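Local atomic coordinates of ZT_dimer domain-containing protein (Thermotoga maritima, PDB entry 6VDA), a protein that probably moves metal cations across the membrane as a cation diffusion facilitator, here represented by its zinc-bound C-terminal domain. Residues A[82-85]-A[86-89]. Residues are numbered along the deposited sequence; the frame is centred on the assembly and turned at random.
Sequences VEPL and GNVE. With ZN (zinc ion), chain B; SO4 (sulfate ion), chain D; SO4 (sulfate ion), chain C.
E83 and E89 reach the same zinc ion from the two arms of a type II beta turn, P84 to N87, where the chain leaves strand 75-84, the last strand of the C-terminal domain's three-stranded sheet. The turn is closed loosely: N87 N gives a weak hydrogen bond to P84 O at 3.2 Å. G86 takes the positive phi that favours glycine, and its N bonds to the E47 carboxylate on strand 39-48. E83 runs extended beyond CG and binds the metal through OE2. E89 comes in from the other arm; its chain bends at chi2, folding the carboxylate back so that OE1 lies 2.1 Å from the zinc. Its other oxygen, OE2, forms a salt bridge with R30, which probably helps fix the rotation of the group. H29 and D45 complete the site. N87 works in the second shell. With CG anti to the backbone N (chi1 179°), its amide is set against the E83 carboxylate, the two side chains crossing at about a right angle with their planes 65° apart, and ND2 serves as donor to OE1, the oxygen not bonded to zinc. An alanine here would remove this amide and is likely to leave E83 OE1 without its donor in the turn, its carboxylate less firmly held against rotation. The bond that would go is a weak one: N87 ND2 sits 2.9 Å from E83 OE1, bent to an N-H...O angle of 139°.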
# COMPACT_ATOMS: atom_id res chain seq x y z
N VAL A 82 -3.19 -3.60 2.83
CA VAL A 82 -3.83 -4.26 4.00
C VAL A 82 -4.70 -3.24 4.74
O VAL A 82 -4.20 -2.13 5.01
CB VAL A 82 -2.78 -4.91 4.92
CG1 VAL A 82 -3.37 -5.31 6.26
CG2 VAL A 82 -2.12 -6.10 4.25
N GLU A 83 -5.95 -3.60 5.04
CA GLU A 83 -6.92 -2.74 5.77
C GLU A 83 -7.52 -3.52 6.93
O GLU A 83 -7.54 -4.75 6.91
CB GLU A 83 -8.06 -2.29 4.86
CG GLU A 83 -7.63 -1.66 3.56
CD GLU A 83 -8.78 -1.49 2.58
OE1 GLU A 83 -9.93 -1.59 3.02
OE2 GLU A 83 -8.52 -1.27 1.39
N PRO A 84 -8.05 -2.82 7.95
CA PRO A 84 -8.88 -3.45 8.98
C PRO A 84 -10.21 -3.98 8.42
O PRO A 84 -10.73 -3.39 7.49
CB PRO A 84 -9.18 -2.33 9.98
CG PRO A 84 -8.19 -1.23 9.65
CD PRO A 84 -7.91 -1.37 8.17
N LEU A 85 -10.72 -5.06 9.03
CA LEU A 85 -12.09 -5.58 8.77
C LEU A 85 -13.08 -4.42 8.86
O LEU A 85 -13.14 -3.78 9.93
CB LEU A 85 -12.45 -6.65 9.81
CG LEU A 85 -11.73 -7.99 9.67
CD1 LEU A 85 -12.28 -9.00 10.66
CD2 LEU A 85 -11.84 -8.53 8.25
N GLY A 86 -13.82 -4.19 7.77
CA GLY A 86 -14.94 -3.22 7.71
C GLY A 86 -14.45 -1.80 7.45
O GLY A 86 -15.14 -0.87 7.88
N ASN A 87 -13.31 -1.65 6.77
CA ASN A 87 -12.65 -0.35 6.51
C ASN A 87 -13.56 0.51 5.61
O ASN A 87 -14.34 -0.07 4.83
CB ASN A 87 -11.28 -0.56 5.86
CG ASN A 87 -10.57 0.75 5.55
OD1 ASN A 87 -10.32 1.54 6.45
ND2 ASN A 87 -10.26 0.98 4.29
N VAL A 88 -13.45 1.84 5.72
CA VAL A 88 -14.19 2.85 4.90
C VAL A 88 -13.21 3.55 3.95
O VAL A 88 -13.25 4.79 3.84
CB VAL A 88 -14.93 3.85 5.82
CG1 VAL A 88 -16.04 4.58 5.08
CG2 VAL A 88 -15.47 3.18 7.07
N GLU A 89 -12.36 2.77 3.26
CA GLU A 89 -11.22 3.23 2.42
C GLU A 89 -10.58 4.49 3.01
O GLU A 89 -9.43 4.48 3.46
CB GLU A 89 -11.67 3.45 0.97
CG GLU A 89 -12.36 2.24 0.35
CD GLU A 89 -11.47 1.05 0.00
OE1 GLU A 89 -10.56 0.73 0.79
OE2 GLU A 89 -11.69 0.45 -1.07
ZN ZN B . -9.70 -1.12 0.23
S SO4 D . -0.73 -0.90 2.85
O1 SO4 D . 0.11 -1.14 1.71
O2 SO4 D . -0.07 0.03 3.74
O3 SO4 D . -1.98 -0.34 2.41
O4 SO4 D . -0.97 -2.13 3.55
S SO4 C . 0.42 -1.13 2.83
O1 SO4 C . -0.31 -0.19 2.03
O2 SO4 C . -0.28 -2.38 2.86
O3 SO4 C . 1.72 -1.33 2.26
O4 SO4 C . 0.56 -0.62 4.17